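Local coordinates for 4-alpha-glucanotransferase (Aquifex aeolicus, PDB 1TZ7), which is an amylomaltase, also called disproportionating enzyme, a member of the 4-alpha-glucanotransferase family built round an eight-stranded parallel beta/alpha barrel, at residues R48-L53 against E210-Y215; W61-L66 against K298-L303; E280-G285 against K331-T336. One frame throughout, in Å; residues are numbered along the deposited sequence.

Contact 1. Residues R48-L53 against E210-Y215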
loop_
_atom_site.group_PDB
_atom_site.type_symbol
_atom_site.label_atom_id
_atom_site.label_comp_id
_atom_site.label_asym_id
_atom_site.label_seq_id
_atom_site.Cartn_x
_atom_site.Cartn_y
_atom_site.Cartn_z
ATOM N N ARG A 48 -5.017 19.774 -1.291
ATOM C CA ARG A 48 -4.937 20.382 -2.619
ATOM C C ARG A 48 -5.111 19.330 -3.712
ATOM O O ARG A 48 -5.706 19.600 -4.748
ATOM C CB ARG A 48 -3.598 21.100 -2.796
ATOM C CG ARG A 48 -3.419 21.776 -4.166
ATOM C CD ARG A 48 -3.511 23.302 -4.129
ATOM N NE ARG A 48 -2.480 23.900 -3.276
ATOM C CZ ARG A 48 -1.190 24.003 -3.608
ATOM N NH1 ARG A 48 -0.754 23.552 -4.782
ATOM N NH2 ARG A 48 -0.334 24.562 -2.761
ATOM N N PHE A 49 -4.584 18.133 -3.469
ATOM C CA PHE A 49 -4.685 17.046 -4.427
ATOM C C PHE A 49 -6.116 16.521 -4.506
ATOM O O PHE A 49 -6.612 16.232 -5.583
ATOM C CB PHE A 49 -3.732 15.908 -4.057
ATOM C CG PHE A 49 -3.896 14.684 -4.911
ATOM C CD1 PHE A 49 -3.560 14.712 -6.256
ATOM C CD2 PHE A 49 -4.401 13.502 -4.371
ATOM C CE1 PHE A 49 -3.717 13.584 -7.051
ATOM C CE2 PHE A 49 -4.560 12.364 -5.169
ATOM C CZ PHE A 49 -4.221 12.406 -6.500
ATOM N N LEU A 50 -6.774 16.403 -3.353
ATOM C CA LEU A 50 -8.188 16.031 -3.315
ATOM C C LEU A 50 -9.058 17.067 -4.041
ATOM O O LEU A 50 -10.001 16.706 -4.733
ATOM C CB LEU A 50 -8.663 15.862 -1.866
ATOM C CG LEU A 50 -8.117 14.636 -1.115
ATOM C CD1 LEU A 50 -8.659 14.602 0.307
ATOM C CD2 LEU A 50 -8.457 13.340 -1.846
ATOM N N ASP A 51 -8.724 18.356 -3.879
ATOM C CA ASP A 51 -9.427 19.441 -4.592
ATOM C C ASP A 51 -9.277 19.279 -6.090
ATOM O O ASP A 51 -10.197 19.538 -6.837
ATOM C CB ASP A 51 -8.871 20.815 -4.186
ATOM C CG ASP A 51 -9.309 21.243 -2.808
ATOM O OD1 ASP A 51 -10.244 20.632 -2.252
ATOM O OD2 ASP A 51 -8.774 22.193 -2.200
ATOM N N PHE A 52 -8.089 18.856 -6.517
ATOM C CA PHE A 52 -7.805 18.619 -7.930
ATOM C C PHE A 52 -8.614 17.408 -8.467
ATOM O O PHE A 52 -9.194 17.475 -9.551
ATOM C CB PHE A 52 -6.294 18.398 -8.123
ATOM C CG PHE A 52 -5.913 17.908 -9.494
ATOM C CD1 PHE A 52 -5.567 16.576 -9.696
ATOM C CD2 PHE A 52 -5.878 18.777 -10.573
ATOM C CE1 PHE A 52 -5.207 16.122 -10.953
ATOM C CE2 PHE A 52 -5.516 18.324 -11.835
ATOM C CZ PHE A 52 -5.183 16.993 -12.022
ATOM N N LEU A 53 -8.643 16.319 -7.696
ATOM C CA LEU A 53 -9.513 15.162 -7.999
ATOM C C LEU A 53 -10.942 15.637 -8.250
ATOM O O LEU A 53 -11.528 15.357 -9.286
ATOM C CB LEU A 53 -9.527 14.165 -6.822
ATOM C CG LEU A 53 -8.415 13.108 -6.689
ATOM C CD1 LEU A 53 -8.618 11.965 -7.645
ATOM C CD2 LEU A 53 -7.114 13.696 -6.893
ATOM N N GLU A 210 -8.037 10.745 9.489
ATOM C CA GLU A 210 -9.481 10.845 9.687
ATOM C C GLU A 210 -10.005 12.141 9.076
ATOM O O GLU A 210 -11.038 12.149 8.413
ATOM C CB GLU A 210 -9.813 10.794 11.187
ATOM C CG GLU A 210 -11.291 10.964 11.516
ATOM C CD GLU A 210 -11.569 10.891 13.010
ATOM O OE1 GLU A 210 -11.186 11.832 13.736
ATOM O OE2 GLU A 210 -12.167 9.892 13.456
ATOM N N LYS A 211 -9.275 13.231 9.298
ATOM C CA LYS A 211 -9.645 14.540 8.766
ATOM C C LYS A 211 -9.555 14.562 7.238
ATOM O O LYS A 211 -10.419 15.112 6.567
ATOM C CB LYS A 211 -8.730 15.625 9.357
ATOM C CG LYS A 211 -9.352 17.008 9.407
ATOM C CD LYS A 211 -8.368 18.048 9.966
ATOM C CE LYS A 211 -8.350 18.051 11.497
ATOM N NZ LYS A 211 -7.266 17.190 12.048
ATOM N N LEU A 212 -8.503 13.962 6.700
ATOM C CA LEU A 212 -8.300 13.929 5.263
ATOM C C LEU A 212 -9.356 13.044 4.599
ATOM O O LEU A 212 -9.861 13.361 3.523
ATOM C CB LEU A 212 -6.904 13.406 4.936
ATOM C CG LEU A 212 -6.525 13.398 3.450
ATOM C CD1 LEU A 212 -6.398 14.814 2.914
ATOM C CD2 LEU A 212 -5.230 12.628 3.238
ATOM N N ARG A 213 -9.681 11.939 5.251
ATOM C CA ARG A 213 -10.655 10.996 4.726
ATOM C C ARG A 213 -12.061 11.615 4.661
ATOM O O ARG A 213 -12.801 11.394 3.705
ATOM C CB ARG A 213 -10.692 9.738 5.584
ATOM C CG ARG A 213 -11.842 8.853 5.259
ATOM C CD ARG A 213 -11.843 7.530 5.951
ATOM N NE ARG A 213 -13.045 6.801 5.603
ATOM C CZ ARG A 213 -13.247 6.204 4.440
ATOM N NH1 ARG A 213 -14.393 5.588 4.210
ATOM N NH2 ARG A 213 -12.298 6.212 3.500
ATOM N N ARG A 214 -12.415 12.382 5.678
ATOM C CA ARG A 214 -13.701 13.075 5.698
ATOM C C ARG A 214 -13.784 14.077 4.553
ATOM O O ARG A 214 -14.801 14.180 3.879
ATOM C CB ARG A 214 -13.904 13.793 7.035
ATOM C CG ARG A 214 -15.182 14.623 7.100
ATOM C CD ARG A 214 -15.424 15.296 8.440
ATOM N NE ARG A 214 -16.549 16.225 8.379
ATOM C CZ ARG A 214 -16.966 16.969 9.400
ATOM N NH1 ARG A 214 -18.002 17.789 9.245
ATOM N NH2 ARG A 214 -16.351 16.898 10.576
ATOM N N TYR A 215 -12.704 14.813 4.345
ATOM C CA TYR A 215 -12.624 15.769 3.259
ATOM C C TYR A 215 -12.862 15.054 1.911
ATOM O O TYR A 215 -13.622 15.525 1.074
ATOM C CB TYR A 215 -11.254 16.445 3.278
ATOM C CG TYR A 215 -11.163 17.716 2.478
ATOM C CD1 TYR A 215 -10.726 17.694 1.160
ATOM C CD2 TYR A 215 -11.490 18.948 3.045
ATOM C CE1 TYR A 215 -10.630 18.857 0.417
ATOM C CE2 TYR A 215 -11.395 20.118 2.312
ATOM C CZ TYR A 215 -10.961 20.065 0.992
ATOM O OH TYR A 215 -10.859 21.221 0.245
#
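The helical turns that carry Leu50 and Tyr215 run nearly parallel, 15° apart, with their axes 10.9 Å from each other. The two CA atoms of this pair are the closest across the segments, at 7.9 Å. Side chains bridge the gap. On the inner side Leu50 reaches across with its CD1 methyl. That methyl meets CD1 of Leu212 at 3.5 Å, a tight fit for two carbons. It also lies at the edge of the Tyr215 ring, 3.8 Å from CD1 of Tyr215. Further in, Trp61 of strand 60-62 touches both leucines. The phenol takes the outer side. Its CG is anti to the backbone N (chi1 -163°), and this carries the ring over to helix 44-56. There Tyr215 OH donates a 2.6 Å hydrogen bond to Asp51 OD1. The acceptor uses its syn lone pair and lies in the plane of the ring. The carboxylate itself is turned 48° from that plane. Tyr47 meets the same ring edge-to-face, and Arg219 makes a cation-pi contact with it. The contact therefore changes character from inside to outside. Leucines fill the side next to the barrel, while a short bond to an acidic oxygen fixes the phenol on the partly exposed outer side. The carboxylate would probably polarise the phenol O-H.

Contact 2. Residues W61-L66 against K298-L303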
loop_
_atom_site.group_PDB
_atom_site.type_symbol
_atom_site.label_atom_id
_atom_site.label_comp_id
_atom_site.label_asym_id
_atom_site.label_seq_id
_atom_site.Cartn_x
_atom_site.Cartn_y
_atom_site.Cartn_z
ATOM N N TRP A 61 -9.083 7.579 -5.374
ATOM C CA TRP A 61 -7.692 7.832 -5.069
ATOM C C TRP A 61 -7.064 6.554 -4.522
ATOM O O TRP A 61 -7.505 6.031 -3.501
ATOM C CB TRP A 61 -7.583 8.951 -4.027
ATOM C CG TRP A 61 -6.185 9.224 -3.567
ATOM C CD1 TRP A 61 -5.027 9.014 -4.272
ATOM C CD2 TRP A 61 -5.789 9.760 -2.302
ATOM N NE1 TRP A 61 -3.938 9.389 -3.520
ATOM C CE2 TRP A 61 -4.376 9.852 -2.304
ATOM C CE3 TRP A 61 -6.485 10.180 -1.156
ATOM C CZ2 TRP A 61 -3.652 10.338 -1.210
ATOM C CZ3 TRP A 61 -5.762 10.663 -0.072
ATOM C CH2 TRP A 61 -4.361 10.736 -0.109
ATOM N N GLN A 62 -6.039 6.049 -5.202
ATOM C CA GLN A 62 -5.335 4.859 -4.728
ATOM C C GLN A 62 -3.993 5.212 -4.122
ATOM O O GLN A 62 -3.177 5.893 -4.739
ATOM C CB GLN A 62 -5.152 3.829 -5.847
ATOM C CG GLN A 62 -4.606 2.476 -5.332
ATOM C CD GLN A 62 -4.672 1.355 -6.364
ATOM O OE1 GLN A 62 -3.776 0.518 -6.428
ATOM N NE2 GLN A 62 -5.724 1.334 -7.152
ATOM N N VAL A 63 -3.775 4.742 -2.900
ATOM C CA VAL A 63 -2.513 4.908 -2.220
ATOM C C VAL A 63 -1.854 3.548 -2.028
ATOM O O VAL A 63 -2.486 2.511 -2.218
ATOM C CB VAL A 63 -2.704 5.581 -0.828
ATOM C CG1 VAL A 63 -3.123 7.035 -0.989
ATOM C CG2 VAL A 63 -3.735 4.811 0.019
ATOM N N LEU A 64 -0.581 3.560 -1.656
ATOM C CA LEU A 64 0.102 2.342 -1.223
ATOM C C LEU A 64 -0.114 2.171 0.292
ATOM O O LEU A 64 -0.713 3.039 0.933
ATOM C CB LEU A 64 1.599 2.418 -1.563
ATOM C CG LEU A 64 1.934 2.970 -2.965
ATOM C CD1 LEU A 64 3.424 3.139 -3.135
ATOM C CD2 LEU A 64 1.367 2.062 -4.051
ATOM N N PRO A 65 0.353 1.060 0.862
ATOM C CA PRO A 65 0.194 0.823 2.300
ATOM C C PRO A 65 0.751 1.969 3.137
ATOM O O PRO A 65 1.778 2.547 2.792
ATOM C CB PRO A 65 0.991 -0.468 2.535
ATOM C CG PRO A 65 0.997 -1.150 1.218
ATOM C CD PRO A 65 1.060 -0.051 0.198
ATOM N N LEU A 66 0.070 2.286 4.226
ATOM C CA LEU A 66 0.425 3.434 5.060
ATOM C C LEU A 66 1.241 2.974 6.264
ATOM O O LEU A 66 1.475 3.739 7.191
ATOM C CB LEU A 66 -0.855 4.152 5.536
ATOM C CG LEU A 66 -1.376 5.331 4.696
ATOM C CD1 LEU A 66 -1.177 5.109 3.216
ATOM C CD2 LEU A 66 -2.852 5.583 5.008
ATOM N N LYS A 298 -11.496 1.429 8.463
ATOM C CA LYS A 298 -11.465 2.735 9.160
ATOM C C LYS A 298 -10.776 3.788 8.291
ATOM O O LYS A 298 -11.080 4.985 8.382
ATOM C CB LYS A 298 -10.719 2.625 10.495
ATOM C CG LYS A 298 -11.401 1.765 11.537
ATOM C CD LYS A 298 -10.550 1.691 12.825
ATOM C CE LYS A 298 -11.282 0.966 13.958
ATOM N NZ LYS A 298 -12.201 1.871 14.698
ATOM N N LEU A 299 -9.844 3.333 7.456
ATOM C CA LEU A 299 -9.019 4.220 6.652
ATOM C C LEU A 299 -9.530 4.324 5.219
ATOM O O LEU A 299 -9.557 5.410 4.643
ATOM C CB LEU A 299 -7.572 3.719 6.641
ATOM C CG LEU A 299 -6.982 3.373 8.011
ATOM C CD1 LEU A 299 -5.583 2.790 7.862
ATOM C CD2 LEU A 299 -6.959 4.608 8.913
ATOM N N PHE A 300 -9.929 3.185 4.645
ATOM C CA PHE A 300 -10.141 3.075 3.202
ATOM C C PHE A 300 -11.546 2.591 2.875
ATOM O O PHE A 300 -12.216 1.986 3.707
ATOM C CB PHE A 300 -9.128 2.114 2.589
ATOM C CG PHE A 300 -7.723 2.338 3.053
ATOM C CD1 PHE A 300 -7.040 1.347 3.740
ATOM C CD2 PHE A 300 -7.077 3.540 2.800
ATOM C CE1 PHE A 300 -5.739 1.551 4.167
ATOM C CE2 PHE A 300 -5.780 3.746 3.227
ATOM C CZ PHE A 300 -5.111 2.751 3.911
ATOM N N ASP A 301 -11.977 2.859 1.649
ATOM C CA ASP A 301 -13.237 2.339 1.140
ATOM C C ASP A 301 -13.034 1.002 0.446
ATOM O O ASP A 301 -13.848 0.084 0.589
ATOM C CB ASP A 301 -13.851 3.338 0.181
ATOM C CG ASP A 301 -14.111 4.660 0.828
ATOM O OD1 ASP A 301 -13.249 5.561 0.712
ATOM O OD2 ASP A 301 -15.139 4.891 1.499
ATOM N N PHE A 302 -11.946 0.891 -0.305
ATOM C CA PHE A 302 -11.598 -0.359 -0.958
ATOM C C PHE A 302 -10.235 -0.870 -0.499
ATOM O O PHE A 302 -9.322 -0.088 -0.206
ATOM C CB PHE A 302 -11.614 -0.184 -2.479
ATOM C CG PHE A 302 -12.992 0.115 -3.043
ATOM C CD1 PHE A 302 -13.874 -0.916 -3.338
ATOM C CD2 PHE A 302 -13.394 1.421 -3.271
ATOM C CE1 PHE A 302 -15.143 -0.646 -3.855
ATOM C CE2 PHE A 302 -14.661 1.697 -3.787
ATOM C CZ PHE A 302 -15.533 0.655 -4.079
ATOM N N LEU A 303 -10.107 -2.185 -0.439
ATOM C CA LEU A 303 -8.879 -2.822 -0.027
ATOM C C LEU A 303 -8.331 -3.653 -1.161
ATOM O O LEU A 303 -8.900 -4.683 -1.519
ATOM C CB LEU A 303 -9.129 -3.713 1.192
ATOM C CG LEU A 303 -9.883 -3.059 2.342
ATOM C CD1 LEU A 303 -10.104 -4.058 3.468
ATOM C CD2 LEU A 303 -9.139 -1.834 2.845
#
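Phe300 points its ring at Val63 and Leu66, just beyond the end of strand 60-62. The backbones stay well apart: the nearest CA atoms, those of Leu66 and Leu299, are 9.6 Å from each other. Side chains alone close the gap. From CB, the Phe300 side chain leaves with CG anti to the carbonyl carbon (chi1 -46°), which sends the ring across to the other segment. One face of the ring is covered by its own neighbour, since Leu299 CB sits 3.6 Å above the plane of the Phe300 ring, over the centre. The far end of the ring makes the long-range contact. CE2 of Phe300 lies 4.0 Å from CG2 of Val63. This methyl approaches obliquely. CE2 also meets Leu66. At the tip, CZ of Phe300 is 3.8 Å from CD2 of Leu66. That methyl lies at the ring edge, near its plane, and the two side chains run alongside in opposite senses. The other branch of Val63 packs back on its own segment, where CG1 lies 3.2 Å above the plane of the Trp61 ring, toward the rim. The three residues that touch are all buried, and no hydrogen bond crosses between the segments. Helix 192-218 closes over this layer, with Phe205 and Trp209 against Leu66. Strand 222-227 lies between strands 60-62 and 302-305 in the sheet, and Val63 bonds to Val224 through the backbone. The contact thus joins the exit of one barrel strand to the entry of the next but one. It belongs to the apolar layer between strands and surrounding helices that is typical of a beta/alpha (TIM) barrel.

Contact 3. Residues E280-G285 against K331-T336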
loop_
_atom_site.group_PDB
_atom_site.type_symbol
_atom_site.label_atom_id
_atom_site.label_comp_id
_atom_site.label_asym_id
_atom_site.label_seq_id
_atom_site.Cartn_x
_atom_site.Cartn_y
_atom_site.Cartn_z
ATOM N N GLU A 280 -4.176 -22.933 11.152
ATOM C CA GLU A 280 -4.423 -22.224 12.416
ATOM C C GLU A 280 -5.391 -21.039 12.240
ATOM O O GLU A 280 -6.151 -20.716 13.149
ATOM C CB GLU A 280 -3.109 -21.727 13.015
ATOM C CG GLU A 280 -3.194 -21.390 14.501
ATOM C CD GLU A 280 -3.370 -22.623 15.381
ATOM O OE1 GLU A 280 -3.980 -22.497 16.460
ATOM O OE2 GLU A 280 -2.898 -23.711 14.993
ATOM N N HIS A 281 -5.350 -20.397 11.079
ATOM C CA HIS A 281 -6.273 -19.291 10.787
ATOM C C HIS A 281 -7.684 -19.796 10.688
ATOM O O HIS A 281 -8.596 -19.197 11.230
ATOM C CB HIS A 281 -5.841 -18.549 9.508
ATOM C CG HIS A 281 -4.455 -18.038 9.591
ATOM N ND1 HIS A 281 -4.147 -16.822 10.143
ATOM C CD2 HIS A 281 -3.279 -18.614 9.273
ATOM C CE1 HIS A 281 -2.835 -16.663 10.131
ATOM N NE2 HIS A 281 -2.291 -17.735 9.608
ATOM N N GLU A 282 -7.856 -20.924 10.015
ATOM C CA GLU A 282 -9.159 -21.555 9.891
ATOM C C GLU A 282 -9.656 -22.035 11.258
ATOM O O GLU A 282 -10.850 -22.005 11.537
ATOM C CB GLU A 282 -9.086 -22.730 8.906
ATOM C CG GLU A 282 -10.436 -23.150 8.337
ATOM C CD GLU A 282 -10.312 -23.943 7.043
ATOM O OE1 GLU A 282 -11.355 -24.326 6.483
ATOM O OE2 GLU A 282 -9.170 -24.185 6.591
ATOM N N LYS A 283 -8.723 -22.465 12.106
ATOM C CA LYS A 283 -9.058 -22.940 13.448
ATOM C C LYS A 283 -9.595 -21.806 14.343
ATOM O O LYS A 283 -10.476 -22.031 15.177
ATOM C CB LYS A 283 -7.834 -23.579 14.102
ATOM C CG LYS A 283 -8.117 -24.239 15.440
ATOM C CD LYS A 283 -6.859 -24.883 16.021
ATOM C CE LYS A 283 -7.072 -25.319 17.467
ATOM N NZ LYS A 283 -5.797 -25.379 18.227
ATOM N N GLU A 284 -9.058 -20.595 14.162
ATOM C CA GLU A 284 -9.515 -19.423 14.924
ATOM C C GLU A 284 -10.545 -18.592 14.132
ATOM O O GLU A 284 -10.734 -17.404 14.400
ATOM C CB GLU A 284 -8.312 -18.534 15.341
ATOM C CG GLU A 284 -7.409 -18.094 14.190
ATOM C CD GLU A 284 -7.073 -16.602 14.232
ATOM O OE1 GLU A 284 -7.300 -15.913 13.214
ATOM O OE2 GLU A 284 -6.577 -16.122 15.286
ATOM N N GLY A 285 -11.204 -19.228 13.162
ATOM C CA GLY A 285 -12.300 -18.598 12.430
ATOM C C GLY A 285 -11.876 -17.379 11.621
ATOM O O GLY A 285 -12.681 -16.480 11.381
ATOM N N LYS A 331 -1.633 -25.196 -1.040
ATOM C CA LYS A 331 -3.010 -24.703 -1.110
ATOM C C LYS A 331 -3.387 -23.970 0.171
ATOM O O LYS A 331 -3.094 -24.435 1.268
ATOM C CB LYS A 331 -3.986 -25.864 -1.355
ATOM C CG LYS A 331 -3.799 -26.566 -2.712
ATOM C CD LYS A 331 -4.376 -25.740 -3.859
ATOM C CE LYS A 331 -4.198 -26.445 -5.207
ATOM N NZ LYS A 331 -3.787 -25.502 -6.290
ATOM N N ALA A 332 -4.026 -22.811 0.015
ATOM C CA ALA A 332 -4.593 -22.064 1.137
ATOM C C ALA A 332 -6.134 -22.078 1.043
ATOM O O ALA A 332 -6.686 -22.292 -0.027
ATOM C CB ALA A 332 -4.070 -20.620 1.121
ATOM N N PRO A 333 -6.812 -21.843 2.164
ATOM C CA PRO A 333 -8.269 -22.001 2.235
ATOM C C PRO A 333 -9.027 -20.730 1.814
ATOM O O PRO A 333 -9.777 -20.172 2.606
ATOM C CB PRO A 333 -8.503 -22.301 3.712
ATOM C CG PRO A 333 -7.427 -21.515 4.426
ATOM C CD PRO A 333 -6.246 -21.413 3.456
ATOM N N GLY A 334 -8.823 -20.296 0.575
ATOM C CA GLY A 334 -9.370 -19.041 0.098
ATOM C C GLY A 334 -10.886 -19.049 0.049
ATOM O O GLY A 334 -11.527 -18.055 0.388
ATOM N N LYS A 335 -11.460 -20.172 -0.373
ATOM C CA LYS A 335 -12.914 -20.301 -0.464
ATOM C C LYS A 335 -13.571 -20.096 0.908
ATOM O O LYS A 335 -14.555 -19.375 1.031
ATOM C CB LYS A 335 -13.299 -21.674 -1.031
ATOM C CG LYS A 335 -13.442 -21.703 -2.569
ATOM C CD LYS A 335 -12.302 -22.481 -3.236
ATOM C CE LYS A 335 -12.597 -23.973 -3.291
ATOM N NZ LYS A 335 -13.458 -24.322 -4.454
ATOM N N THR A 336 -13.010 -20.730 1.933
ATOM C CA THR A 336 -13.548 -20.619 3.291
ATOM C C THR A 336 -13.323 -19.225 3.869
ATOM O O THR A 336 -14.187 -18.685 4.553
ATOM C CB THR A 336 -12.913 -21.690 4.224
ATOM O OG1 THR A 336 -11.770 -22.276 3.599
ATOM C CG2 THR A 336 -13.848 -22.855 4.424
#
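Glu282 stretches from the last turn of helix 278-283 toward Pro333 and Thr336, at the start of helix 334-344. A chi1 of -160° swings the chain away from the backbone N, and the extended chi2 and chi3 take the carboxylate across at full length. The two oxygens divide the targets. OE2 of Glu282 lies 3.5 Å from CB of Pro333, the glutamate and the proline pointing past one another from opposite ends. OE1 of Glu282 lies 3.6 Å from both CG2 and OG1 of Thr336, with no hydrogen bond between them. Thr336 lies across the end of the glutamate. Its hydroxyl instead donates to Pro333: Thr336 OG1 is 3.1 Å from Pro333 O, above the carbonyl plane and 51° out of it. No hydrogen bond or salt bridge joins the two segments. The contact is loose, carboxylate oxygens against carbon and a hydroxyl already bonded to Pro333 O, at the surface. Pro333 also packs on Trp278 and Phe286. A second link lies nearby, as Gly285 O accepts a hydrogen bond from Lys340 of helix 334-344. Both backbones turn here. Helix 278-283 ends in a Schellman motif, with Gly285 as the C-prime residue at positive phi. Gly285 N gives a weak bond to Glu282 O, and Phe286 N returns to His281 O. On the other side Pro333 is the centre of an inverse gamma turn, closed by a weak bond from Gly334 N to Ala332 O. It lies one residue past strand 328-331, at the edge of the antiparallel sheet. The arrangement is a helix C-terminus ended by a Schellman motif, set against a helix N-terminus with proline at the N-cap position.

How the contacts relate
Contact 2 is the core contact, fully buried near the centre of the chain and purely apolar. Contact 1 lies further out, between two helices on the outside of the barrel, and adds a polar bond on its outer side. Contact 3 is at the surface, on the opposite side of the chain's centre from contact 1, and sets a carboxylate against proline and threonine with no bond across it. Contacts 1 and 2 share the region round strand 60-62, the next element after helix 44-56, and helix 192-218 of contact 1 also packs on contact 2. They touch through Phe49 and Trp61, and through a salt bridge between Arg213 NH1 and Asp301 OD2. Contact 3 touches neither.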